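Local coordinates for cytochrome P450 monooxygenase (Rhodococcus sp. ECU0066, PDB 6KBH), which probably acts as a self-sufficient monooxygenase, joining a heme-containing P450 to FMN and 2Fe-2S modules that supply its electrons, at residues Met121-Leu125 / Ser270-Met275; Ser206-Thr210 / Ile280-Glu285; Arg475-Gly481 / Ile492-Thr497; Gln521-Cys525 / Gln535-Leu539. All coordinates share one frame; numbering follows the deposited sequence.

Contact 1. Residues Met121-Leu125 / Ser270-Met275; sequences MNRTL and SYLHSM. With HEM (protoporphyrin IX containing Fe), chain C.
A chi1 of -69° puts S274 OG opposite its own carbonyl carbon and beside its backbone N, on the helix surface that meets N122. There the hydroxyl accepts the loop amide: N122 N to S274 OG measures 2.8 Å, and the 144° angle at the hydrogen makes the bond noticeably bent. T124, with chi1 at -39°, divides its two branches. CG2 runs anti to the backbone N and presses on the Y271 ring obliquely, with T124 CG2 3.4 Å from Y271 CZ. OG1 turns back along the loop to donate to N122 O from above that carbonyl plane (2.7 Å), and it also lies 3.2 Å from S274 CB. R123 O reaches the ring edge near CE1. Beyond the ring, L125 CG packs 3.4 Å from Y271 OH, whose hydrogen-bond partner is E128; the same carboxylate receives L125 N. L125 then carries the contact to the cofactor, its CD1 lying 3.6 Å from the HEM methyl CMD, while its carbonyl O takes a hydrogen bond from H391. The pairing is that of the P450 fold where the loop leading to the C helix crosses the N-terminal part of the long distal helix, beside the heme propionates.

Contact 2. Residues Ser206-Thr210 / Ile280-Glu285; sequences SIAHT and IVAAHE. With HEM (protoporphyrin IX containing Fe), chain C.
The imidazole of H209 meets E285 at its edge: OE2 lies near the ring plane, 4.0 Å from H209 ND1, and the ring and carboxylate planes are 41° apart. V281 CG1 approaches the same ring obliquely, 4.2 Å from H209 CE1, while V229 of helix 219-242 also packs on this side chain. The carboxylate is held through the loop backbone, since H209 N donates to E285 OE2 with 159° at the hydrogen. The modelled length of that bond, 2.5 Å, is too short to be taken literally at this resolution. Its other oxygen faces carbon, with E285 OE1 3.7 Å from A208 CB and also beside T210 CG2. E285 gets there with CG opposite its carbonyl carbon (chi1 -45°) and the chain extended beyond. At the other end of the loop, S206 OG is 4.0 Å from I280 CD1, although its hydrogen bond goes to L202 O.

Between I280 and E285 the long distal helix is interrupted. The only backbone bond within the segment, H284 N to I280 O, is weak, and A282 O and A283 O are taken by the hydroxyls of T286 and T287. The interruption lies against the cofactor, with A283 CB 3.5 Å from the HEM methyl CMC. E285 precedes T286 as the acid does in the P450 signature of this helix, yet E285 OE2 is 12.2 Å from the iron, HEM FE, and E285 CA is 9.8 Å from HEM FE. In this model, therefore, the carboxylate is turned away from the iron and engaged with the amide of H209.

Contact 3. Residues Arg475-Gly481 / Ile492-Thr497; sequences RTMAVSG and ITLRDT
A478 and R495 form an antiparallel hydrogen-bonded pair: A478 N to R495 O is 2.6 Å with 170° at the hydrogen, and R495 N to A478 O is 2.5 Å with 177°. Farther along, S480 N donates to T493 O (2.9 Å), and G481 O accepts both T493 N and T493 OG1, the hydroxyl at 2.8 Å and tilted from the carbonyl plane. By these bonds S480 and G481 together stand opposite T493, a beta bulge whose backbone angles are close to the classic type. At the other end R475 NH2 and D496 OD2 make a long salt bridge of 3.6 Å, their planes 71° apart, while D496 OD1 also accepts a hydrogen bond from S498 N.

Packing differs by face. On the A478 and R495 face, S480 OG sits over one side of the R495 guanidinium, and A478 CB meets T497 CG2 at 3.8 Å. On the other, V479 CB approaches L494 CD2 (4.0 Å), and M477 SD rests near L494 CB (4.3 Å). The two strands are the arms of hairpin 475-486/489-496 in a six-stranded antiparallel sheet, flanked by strand 560-567 beyond the first arm and strand 533-536 beyond the second.

Contact 4. Residues Gln521-Cys525 / Gln535-Leu539; sequences QYSLC and QVAVL. With FMN (flavin mononucleotide), chain B.
Y522 leaves its strand with CG opposite the carbonyl carbon (chi1 -57°), which sends the side chain between V536 and V538 on one hand and the flavin on the other. Its CB already meets both: Y522 CB is 4.0 Å from V536 CG1 and 3.8 Å from FMN C6. Along the ring, CD1 comes to 3.1 Å from FMN C9, and CE1 runs beside the ribityl oxygen O4'. The flavin therefore meets the ring at its edge, where C6 lies in the ring plane. One face is taken by V538: its CG2 lies 4.1 Å from the Y522 ring centroid and 24° off the ring normal, a CH-pi contact displaced toward CZ. At the tip, Y522 OH and FMN O4' share a weak hydrogen bond of 3.3 Å.

R520 to S523 read Arg-Gln-Tyr-Ser, the RxYS motif of the ferredoxin reductase family, in which this strand lines the flavin. S523 N accordingly donates to FMN N5 (3.3 Å), and Q521 O accepts from O2'. A537 O and L539 N come close to the two methyl groups on the benzenoid end, C7M and C8M.

Past the cofactor the segments are tied by their backbones. C525 N donates to Q535 O (3.0 Å, 148° at the hydrogen) from a position tilted off the carbonyl plane, and L524 CA makes a CA-H...O contact with the same oxygen. L524 CD2 lies alongside V536 CG1, pointing the same way, while C525 SG packs on A537 CB beside T589 of helix 588-601.

Contacts 1 and 2 share helix 269-281 and both touch the heme, their centres 16 Å apart; contacts 3 and 4 lie on the opposite side of the chain's centre, in the reductase part. In the P450 half, loops meet a helix through single amide bonds to side-chain oxygens, a serine hydroxyl in contact 1 and a glutamate carboxylate in contact 2. Contact 3 instead relies on a ladder of backbone bonds, with a long salt bridge at one end and a partly exposed surface. Contact 4 is the buried one, mostly apolar beside the FMN. Contacts 3 and 4 adjoin in one sheet, where I492 N to V536 O, 2.7 Å, is a probable hydrogen bond.

Contact 1. Residues Met121-Leu125 / Ser270-Met275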
# COMPACT_ATOMS: atom_id res chain seq x y z
N MET A 121 1.94 30.23 15.76
CA MET A 121 2.22 28.85 15.38
C MET A 121 3.51 28.77 14.59
O MET A 121 3.71 29.53 13.63
CB MET A 121 1.09 28.23 14.57
CG MET A 121 1.45 26.80 14.22
SD MET A 121 0.25 25.90 13.25
CE MET A 121 -1.02 25.85 14.47
N ASN A 122 4.36 27.84 14.97
CA ASN A 122 5.54 27.52 14.20
C ASN A 122 5.17 26.70 12.98
O ASN A 122 4.16 25.98 12.97
CB ASN A 122 6.54 26.74 15.05
CG ASN A 122 6.52 27.18 16.50
OD1 ASN A 122 5.84 26.58 17.33
ND2 ASN A 122 7.26 28.24 16.81
N ARG A 123 5.98 26.82 11.93
CA ARG A 123 5.87 25.92 10.80
C ARG A 123 6.07 24.49 11.28
O ARG A 123 7.10 24.17 11.89
CB ARG A 123 6.89 26.31 9.74
CG ARG A 123 6.59 27.69 9.14
CD ARG A 123 7.55 28.12 8.04
NE ARG A 123 6.98 29.23 7.27
CZ ARG A 123 7.65 29.96 6.39
NH1 ARG A 123 8.93 29.72 6.15
NH2 ARG A 123 7.03 30.94 5.74
N THR A 124 5.07 23.63 11.07
CA THR A 124 5.05 22.28 11.65
C THR A 124 4.97 21.23 10.54
O THR A 124 3.88 20.87 10.07
CB THR A 124 3.91 22.12 12.64
OG1 THR A 124 3.77 23.33 13.40
CG2 THR A 124 4.19 20.97 13.59
N LEU A 125 6.15 20.79 10.10
CA LEU A 125 6.46 19.68 9.22
C LEU A 125 6.02 19.89 7.78
O LEU A 125 6.75 19.50 6.86
CB LEU A 125 5.80 18.37 9.69
CG LEU A 125 5.85 17.77 11.09
CD1 LEU A 125 4.65 16.87 11.26
CD2 LEU A 125 7.12 16.97 11.26
N SER A 270 6.97 25.33 22.12
CA SER A 270 6.23 25.95 21.02
C SER A 270 5.82 24.93 19.97
O SER A 270 4.74 25.05 19.38
CB SER A 270 7.08 27.06 20.38
OG SER A 270 8.20 26.51 19.71
N TYR A 271 6.66 23.92 19.75
CA TYR A 271 6.42 23.00 18.64
C TYR A 271 5.21 22.10 18.90
O TYR A 271 4.37 21.91 18.00
CB TYR A 271 7.66 22.15 18.37
CG TYR A 271 7.60 21.53 17.01
CD1 TYR A 271 7.84 22.29 15.88
CD2 TYR A 271 7.28 20.18 16.84
CE1 TYR A 271 7.77 21.74 14.63
CE2 TYR A 271 7.22 19.62 15.59
CZ TYR A 271 7.46 20.40 14.48
OH TYR A 271 7.41 19.85 13.22
N LEU A 272 5.11 21.52 20.10
CA LEU A 272 3.96 20.66 20.39
C LEU A 272 2.69 21.46 20.54
O LEU A 272 1.60 20.95 20.26
CB LEU A 272 4.17 19.81 21.65
CG LEU A 272 5.32 18.80 21.68
CD1 LEU A 272 6.56 19.55 21.95
CD2 LEU A 272 5.13 17.73 22.72
N HIS A 273 2.79 22.71 20.99
CA HIS A 273 1.63 23.59 20.92
C HIS A 273 1.21 23.79 19.47
O HIS A 273 0.01 23.81 19.15
CB HIS A 273 1.93 24.93 21.59
CG HIS A 273 0.70 25.71 21.92
ND1 HIS A 273 0.75 26.96 22.50
CD2 HIS A 273 -0.61 25.43 21.74
CE1 HIS A 273 -0.48 27.41 22.67
NE2 HIS A 273 -1.32 26.50 22.22
N SER A 274 2.19 23.91 18.57
CA SER A 274 1.88 23.92 17.14
C SER A 274 1.39 22.56 16.67
O SER A 274 0.46 22.47 15.86
CB SER A 274 3.11 24.35 16.34
OG SER A 274 3.42 25.72 16.56
N MET A 275 1.99 21.48 17.18
CA MET A 275 1.58 20.13 16.81
C MET A 275 0.12 19.84 17.13
O MET A 275 -0.46 18.92 16.55
CB MET A 275 2.46 19.09 17.52
CG MET A 275 3.84 18.91 16.91
SD MET A 275 4.87 17.86 17.95
CE MET A 275 3.88 16.37 18.02
CHA HEM C . 1.72 16.35 4.46
CHB HEM C . -2.20 14.91 1.62
CHC HEM C . -4.54 12.76 5.84
CHD HEM C . -0.64 14.20 8.63
C1A HEM C . 0.68 16.02 3.47
C2A HEM C . 1.03 16.50 2.13
C3A HEM C . -0.05 16.10 1.35
C4A HEM C . -0.96 15.41 2.29
CMA HEM C . -0.23 16.33 -0.12
CAA HEM C . 2.26 17.23 1.68
CBA HEM C . 3.24 16.39 0.91
CGA HEM C . 4.59 16.93 0.61
O1A HEM C . 4.59 18.18 0.77
O2A HEM C . 5.36 15.99 0.27
C1B HEM C . -3.21 14.21 2.46
C2B HEM C . -4.53 13.62 1.95
C3B HEM C . -5.26 12.94 3.27
C4B HEM C . -4.31 13.21 4.43
CMB HEM C . -5.04 13.66 0.55
CAB HEM C . -6.57 12.25 3.34
CBB HEM C . -6.83 11.13 2.39
C1C HEM C . -3.46 13.12 6.81
C2C HEM C . -3.82 12.65 8.12
C3C HEM C . -2.76 13.03 8.91
C4C HEM C . -1.86 13.70 7.98
CMC HEM C . -5.04 11.91 8.53
CAC HEM C . -2.59 12.78 10.38
CBC HEM C . -2.72 13.89 11.36
C1D HEM C . 0.19 14.85 7.61
C2D HEM C . 1.46 15.39 8.18
C3D HEM C . 2.21 16.07 6.88
C4D HEM C . 1.25 15.82 5.75
CMD HEM C . 1.91 15.32 9.60
CAD HEM C . 3.53 16.76 6.85
CBD HEM C . 4.72 15.85 6.85
CGD HEM C . 6.01 16.44 6.40
O1D HEM C . 5.76 17.49 5.77
O2D HEM C . 6.98 15.72 6.77
NA HEM C . -0.54 15.35 3.60
NB HEM C . -3.04 13.90 3.92
NC HEM C . -2.26 13.77 6.69
ND HEM C . -0.04 15.02 6.10
FE HEM C . -1.64 14.58 5.03

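Contact 2. Residues Ser206-Thr210 / Ile280-Glu285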
# COMPACT_ATOMS: atom_id res chain seq x y z
N SER A 206 -13.19 23.64 15.31
CA SER A 206 -12.62 23.06 14.10
C SER A 206 -13.49 23.44 12.91
O SER A 206 -14.70 23.19 12.91
CB SER A 206 -12.53 21.54 14.22
OG SER A 206 -11.63 21.15 15.24
N ILE A 207 -12.88 24.06 11.89
CA ILE A 207 -13.61 24.64 10.77
C ILE A 207 -12.90 24.33 9.46
O ILE A 207 -11.79 23.79 9.43
CB ILE A 207 -13.78 26.16 10.92
CG1 ILE A 207 -12.42 26.84 11.01
CG2 ILE A 207 -14.66 26.51 12.12
CD1 ILE A 207 -12.46 28.32 10.74
N ALA A 208 -13.57 24.69 8.37
CA ALA A 208 -12.99 24.55 7.04
C ALA A 208 -11.97 25.66 6.80
O ALA A 208 -12.19 26.82 7.15
CB ALA A 208 -14.08 24.59 5.98
N HIS A 209 -10.84 25.29 6.19
CA HIS A 209 -9.78 26.23 5.86
C HIS A 209 -9.54 26.37 4.37
O HIS A 209 -8.65 27.14 3.97
CB HIS A 209 -8.47 25.82 6.54
CG HIS A 209 -8.45 26.04 8.02
ND1 HIS A 209 -8.80 25.06 8.93
CD2 HIS A 209 -8.10 27.12 8.75
CE1 HIS A 209 -8.68 25.54 10.15
NE2 HIS A 209 -8.25 26.79 10.07
N THR A 210 -10.29 25.66 3.53
CA THR A 210 -9.94 25.58 2.11
C THR A 210 -10.02 26.94 1.44
O THR A 210 -9.08 27.37 0.75
CB THR A 210 -10.86 24.58 1.40
OG1 THR A 210 -12.20 25.06 1.41
CG2 THR A 210 -10.82 23.24 2.10
N ILE A 280 -4.65 18.15 13.54
CA ILE A 280 -6.02 17.86 13.11
C ILE A 280 -6.50 18.75 11.96
O ILE A 280 -7.60 18.51 11.45
CB ILE A 280 -7.01 17.94 14.29
CG1 ILE A 280 -7.05 19.34 14.90
CG2 ILE A 280 -6.65 16.91 15.36
CD1 ILE A 280 -8.10 19.47 15.98
N VAL A 281 -5.71 19.74 11.54
CA VAL A 281 -6.04 20.40 10.28
C VAL A 281 -5.45 19.62 9.11
O VAL A 281 -5.99 19.66 8.00
CB VAL A 281 -5.58 21.87 10.26
CG1 VAL A 281 -6.07 22.60 11.51
CG2 VAL A 281 -4.07 21.98 10.11
N ALA A 282 -4.36 18.89 9.35
CA ALA A 282 -3.82 18.01 8.32
C ALA A 282 -4.68 16.77 8.13
O ALA A 282 -4.54 16.09 7.11
CB ALA A 282 -2.39 17.61 8.67
N ALA A 283 -5.58 16.49 9.08
CA ALA A 283 -6.28 15.22 9.14
C ALA A 283 -7.76 15.31 8.81
O ALA A 283 -8.34 14.31 8.37
CB ALA A 283 -6.13 14.60 10.53
N HIS A 284 -8.40 16.46 9.02
CA HIS A 284 -9.86 16.51 9.00
C HIS A 284 -10.42 16.62 7.58
O HIS A 284 -11.11 15.70 7.10
CB HIS A 284 -10.36 17.67 9.86
CG HIS A 284 -11.85 17.80 9.89
ND1 HIS A 284 -12.48 18.98 10.21
CD2 HIS A 284 -12.83 16.90 9.64
CE1 HIS A 284 -13.79 18.80 10.16
NE2 HIS A 284 -14.02 17.55 9.81
N GLU A 285 -10.15 17.72 6.88
CA GLU A 285 -10.83 17.97 5.61
C GLU A 285 -10.32 17.04 4.52
O GLU A 285 -11.11 16.55 3.70
CB GLU A 285 -10.66 19.42 5.17
CG GLU A 285 -10.86 20.46 6.24
CD GLU A 285 -11.15 21.82 5.64
OE1 GLU A 285 -11.90 21.89 4.64
OE2 GLU A 285 -10.58 22.82 6.13
CHA HEM C . 1.72 16.35 4.46
CHB HEM C . -2.20 14.91 1.62
CHC HEM C . -4.54 12.76 5.84
CHD HEM C . -0.64 14.20 8.63
C1A HEM C . 0.68 16.02 3.47
C2A HEM C . 1.03 16.50 2.13
C3A HEM C . -0.05 16.10 1.35
C4A HEM C . -0.96 15.41 2.29
CMA HEM C . -0.23 16.33 -0.12
CAA HEM C . 2.26 17.23 1.68
CBA HEM C . 3.24 16.39 0.91
CGA HEM C . 4.59 16.93 0.61
O1A HEM C . 4.59 18.18 0.77
O2A HEM C . 5.36 15.99 0.27
C1B HEM C . -3.21 14.21 2.46
C2B HEM C . -4.53 13.62 1.95
C3B HEM C . -5.26 12.94 3.27
C4B HEM C . -4.31 13.21 4.43
CMB HEM C . -5.04 13.66 0.55
CAB HEM C . -6.57 12.25 3.34
CBB HEM C . -6.83 11.13 2.39
C1C HEM C . -3.46 13.12 6.81
C2C HEM C . -3.82 12.65 8.12
C3C HEM C . -2.76 13.03 8.91
C4C HEM C . -1.86 13.70 7.98
CMC HEM C . -5.04 11.91 8.53
CAC HEM C . -2.59 12.78 10.38
CBC HEM C . -2.72 13.89 11.36
C1D HEM C . 0.19 14.85 7.61
C2D HEM C . 1.46 15.39 8.18
C3D HEM C . 2.21 16.07 6.88
C4D HEM C . 1.25 15.82 5.75
CMD HEM C . 1.91 15.32 9.60
CAD HEM C . 3.53 16.76 6.85
CBD HEM C . 4.72 15.85 6.85
CGD HEM C . 6.01 16.44 6.40
O1D HEM C . 5.76 17.49 5.77
O2D HEM C . 6.98 15.72 6.77
NA HEM C . -0.54 15.35 3.60
NB HEM C . -3.04 13.90 3.92
NC HEM C . -2.26 13.77 6.69
ND HEM C . -0.04 15.02 6.10
FE HEM C . -1.64 14.58 5.03

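Contact 3. Residues Arg475-Gly481 / Ile492-Thr497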
# COMPACT_ATOMS: atom_id res chain seq x y z
N ARG A 475 -7.06 -12.67 -6.82
CA ARG A 475 -8.31 -13.28 -7.23
C ARG A 475 -8.89 -14.01 -6.04
O ARG A 475 -8.18 -14.75 -5.35
CB ARG A 475 -8.06 -14.23 -8.39
CG ARG A 475 -7.41 -13.55 -9.58
CD ARG A 475 -6.57 -14.51 -10.38
NE ARG A 475 -7.29 -15.04 -11.54
CZ ARG A 475 -7.04 -14.73 -12.81
NH1 ARG A 475 -6.08 -13.87 -13.12
NH2 ARG A 475 -7.76 -15.29 -13.77
N THR A 476 -10.17 -13.78 -5.75
CA THR A 476 -10.84 -14.50 -4.68
C THR A 476 -11.55 -15.69 -5.32
O THR A 476 -12.63 -15.56 -5.90
CB THR A 476 -11.81 -13.60 -3.93
OG1 THR A 476 -13.08 -13.59 -4.60
CG2 THR A 476 -11.25 -12.19 -3.86
N MET A 477 -10.92 -16.86 -5.23
CA MET A 477 -11.50 -18.07 -5.79
C MET A 477 -12.36 -18.78 -4.76
O MET A 477 -12.36 -18.46 -3.57
CB MET A 477 -10.41 -19.01 -6.32
CG MET A 477 -9.59 -18.46 -7.47
SD MET A 477 -7.97 -19.22 -7.52
CE MET A 477 -8.07 -20.09 -9.03
N ALA A 478 -13.11 -19.77 -5.24
CA ALA A 478 -14.00 -20.56 -4.42
C ALA A 478 -13.51 -22.00 -4.38
O ALA A 478 -12.96 -22.51 -5.37
CB ALA A 478 -15.44 -20.51 -4.94
N VAL A 479 -13.70 -22.65 -3.24
CA VAL A 479 -13.32 -24.04 -3.06
C VAL A 479 -14.49 -24.92 -3.50
O VAL A 479 -15.54 -24.93 -2.85
CB VAL A 479 -12.90 -24.33 -1.61
CG1 VAL A 479 -13.91 -23.78 -0.61
CG2 VAL A 479 -12.69 -25.82 -1.42
N SER A 480 -14.30 -25.64 -4.60
CA SER A 480 -15.35 -26.51 -5.12
C SER A 480 -15.28 -27.94 -4.59
O SER A 480 -16.25 -28.68 -4.71
CB SER A 480 -15.29 -26.55 -6.64
OG SER A 480 -14.02 -27.00 -7.09
N GLY A 481 -14.15 -28.34 -4.01
CA GLY A 481 -14.03 -29.69 -3.49
C GLY A 481 -12.83 -29.95 -2.61
O GLY A 481 -11.73 -29.44 -2.86
N ILE A 492 -7.28 -29.67 -2.51
CA ILE A 492 -8.24 -28.58 -2.64
C ILE A 492 -8.40 -28.24 -4.12
O ILE A 492 -7.40 -28.09 -4.84
CB ILE A 492 -7.80 -27.35 -1.84
CG1 ILE A 492 -7.58 -27.71 -0.38
CG2 ILE A 492 -8.85 -26.26 -1.95
CD1 ILE A 492 -7.07 -26.56 0.44
N THR A 493 -9.64 -28.13 -4.56
CA THR A 493 -9.97 -27.69 -5.91
C THR A 493 -10.49 -26.26 -5.82
O THR A 493 -11.53 -26.01 -5.20
CB THR A 493 -11.01 -28.60 -6.56
OG1 THR A 493 -11.99 -28.97 -5.58
CG2 THR A 493 -10.36 -29.86 -7.08
N LEU A 494 -9.77 -25.32 -6.44
CA LEU A 494 -10.07 -23.90 -6.32
C LEU A 494 -10.60 -23.37 -7.64
O LEU A 494 -9.92 -23.47 -8.67
CB LEU A 494 -8.84 -23.13 -5.86
CG LEU A 494 -8.56 -23.33 -4.37
CD1 LEU A 494 -7.26 -22.66 -3.95
CD2 LEU A 494 -9.73 -22.83 -3.53
N ARG A 495 -11.80 -22.80 -7.60
CA ARG A 495 -12.55 -22.31 -8.76
C ARG A 495 -12.54 -20.79 -8.80
O ARG A 495 -12.76 -20.14 -7.77
CB ARG A 495 -14.01 -22.78 -8.69
CG ARG A 495 -14.23 -24.23 -9.03
CD ARG A 495 -14.06 -24.44 -10.51
NE ARG A 495 -13.78 -25.83 -10.80
CZ ARG A 495 -14.68 -26.77 -11.08
NH1 ARG A 495 -15.97 -26.48 -11.15
NH2 ARG A 495 -14.26 -28.01 -11.30
N ASP A 496 -12.34 -20.22 -9.99
CA ASP A 496 -12.46 -18.77 -10.16
C ASP A 496 -13.93 -18.42 -10.37
O ASP A 496 -14.57 -18.90 -11.32
CB ASP A 496 -11.61 -18.26 -11.33
CG ASP A 496 -11.72 -16.74 -11.54
OD1 ASP A 496 -12.51 -16.06 -10.84
OD2 ASP A 496 -11.00 -16.20 -12.41
N THR A 497 -14.45 -17.56 -9.49
CA THR A 497 -15.84 -17.14 -9.54
C THR A 497 -16.11 -16.12 -10.64
O THR A 497 -17.23 -16.05 -11.15
CB THR A 497 -16.23 -16.55 -8.19
OG1 THR A 497 -15.74 -15.21 -8.10
CG2 THR A 497 -15.61 -17.37 -7.07

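Contact 4. Residues Gln521-Cys525 / Gln535-Leu539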
# COMPACT_ATOMS: atom_id res chain seq x y z
N GLN A 521 2.11 -20.54 0.89
CA GLN A 521 2.20 -20.95 -0.51
C GLN A 521 2.19 -22.47 -0.61
O GLN A 521 2.80 -23.16 0.20
CB GLN A 521 3.45 -20.40 -1.19
CG GLN A 521 3.72 -18.94 -0.90
CD GLN A 521 4.98 -18.75 -0.10
OE1 GLN A 521 6.09 -18.97 -0.60
NE2 GLN A 521 4.83 -18.36 1.16
N TYR A 522 1.50 -22.97 -1.64
CA TYR A 522 1.41 -24.40 -1.90
C TYR A 522 1.52 -24.64 -3.39
O TYR A 522 0.79 -24.01 -4.17
CB TYR A 522 0.10 -24.98 -1.33
CG TYR A 522 -0.08 -24.72 0.15
CD1 TYR A 522 0.84 -25.20 1.06
CD2 TYR A 522 -1.16 -23.99 0.64
CE1 TYR A 522 0.72 -24.98 2.41
CE2 TYR A 522 -1.29 -23.76 2.02
CZ TYR A 522 -0.34 -24.27 2.89
OH TYR A 522 -0.40 -24.09 4.25
N SER A 523 2.42 -25.55 -3.80
CA SER A 523 2.59 -25.88 -5.21
C SER A 523 1.28 -26.32 -5.84
O SER A 523 0.30 -26.67 -5.16
CB SER A 523 3.64 -26.99 -5.37
OG SER A 523 4.91 -26.57 -4.89
N LEU A 524 1.25 -26.30 -7.17
CA LEU A 524 0.06 -26.66 -7.94
C LEU A 524 0.27 -28.00 -8.62
O LEU A 524 1.12 -28.13 -9.52
CB LEU A 524 -0.27 -25.57 -8.96
CG LEU A 524 -0.64 -24.32 -8.20
CD1 LEU A 524 -0.11 -23.11 -8.92
CD2 LEU A 524 -2.14 -24.30 -8.06
N CYS A 525 -0.52 -28.98 -8.21
CA CYS A 525 -0.44 -30.35 -8.68
C CYS A 525 -1.61 -30.73 -9.57
O CYS A 525 -1.80 -31.91 -9.85
CB CYS A 525 -0.36 -31.29 -7.48
SG CYS A 525 -1.49 -30.80 -6.18
N GLN A 535 -5.26 -26.64 -8.35
CA GLN A 535 -5.33 -27.72 -7.36
C GLN A 535 -4.08 -27.69 -6.50
O GLN A 535 -2.96 -27.65 -7.02
CB GLN A 535 -5.49 -29.09 -8.02
CG GLN A 535 -6.91 -29.62 -8.03
CD GLN A 535 -7.03 -30.97 -8.70
OE1 GLN A 535 -6.14 -31.39 -9.43
NE2 GLN A 535 -8.14 -31.66 -8.45
N VAL A 536 -4.28 -27.71 -5.18
CA VAL A 536 -3.20 -27.78 -4.22
C VAL A 536 -3.49 -28.91 -3.25
O VAL A 536 -4.65 -29.28 -3.02
CB VAL A 536 -3.01 -26.45 -3.46
CG1 VAL A 536 -2.49 -25.38 -4.40
CG2 VAL A 536 -4.32 -26.01 -2.82
N ALA A 537 -2.43 -29.47 -2.67
CA ALA A 537 -2.55 -30.62 -1.77
C ALA A 537 -1.87 -30.29 -0.44
O ALA A 537 -0.71 -30.63 -0.24
CB ALA A 537 -1.95 -31.87 -2.41
N VAL A 538 -2.61 -29.68 0.48
CA VAL A 538 -2.01 -29.19 1.72
C VAL A 538 -1.86 -30.33 2.73
O VAL A 538 -2.76 -31.17 2.88
CB VAL A 538 -2.84 -28.04 2.30
CG1 VAL A 538 -4.25 -28.50 2.57
CG2 VAL A 538 -2.19 -27.49 3.57
N LEU A 539 -0.72 -30.36 3.41
CA LEU A 539 -0.46 -31.32 4.48
C LEU A 539 -0.72 -30.67 5.84
O LEU A 539 -0.37 -29.50 6.06
CB LEU A 539 0.98 -31.83 4.41
CG LEU A 539 1.65 -32.33 5.70
CD1 LEU A 539 0.99 -33.60 6.22
CD2 LEU A 539 3.15 -32.55 5.51
N1 FMN B . 6.27 -23.25 0.99
C2 FMN B . 6.93 -22.45 0.15
O2 FMN B . 7.66 -21.52 0.62
N3 FMN B . 6.86 -22.59 -1.18
C4 FMN B . 6.10 -23.58 -1.70
O4 FMN B . 6.01 -23.74 -3.04
C4A FMN B . 5.39 -24.43 -0.84
N5 FMN B . 4.63 -25.40 -1.37
C5A FMN B . 3.96 -26.21 -0.54
C6 FMN B . 3.19 -27.21 -1.11
C7 FMN B . 2.48 -28.06 -0.30
C7M FMN B . 1.65 -29.12 -1.07
C8 FMN B . 2.53 -27.95 1.09
C8M FMN B . 1.76 -28.87 2.02
C9 FMN B . 3.32 -26.96 1.66
C9A FMN B . 4.03 -26.07 0.85
N10 FMN B . 4.80 -25.09 1.38
C10 FMN B . 5.48 -24.26 0.53
C1' FMN B . 4.90 -24.86 2.85
C2' FMN B . 3.79 -23.98 3.37
O2' FMN B . 3.86 -22.68 2.94
C3' FMN B . 3.75 -23.98 4.87
O3' FMN B . 4.96 -23.60 5.47
C4' FMN B . 3.29 -25.36 5.41
O4' FMN B . 2.21 -25.99 4.84
C5' FMN B . 2.85 -25.26 6.91
O5' FMN B . 2.07 -24.11 7.30
P FMN B . 1.93 -23.79 8.83
O1P FMN B . 1.61 -22.32 9.02
O2P FMN B . 0.83 -24.58 9.45
O3P FMN B . 3.24 -24.13 9.48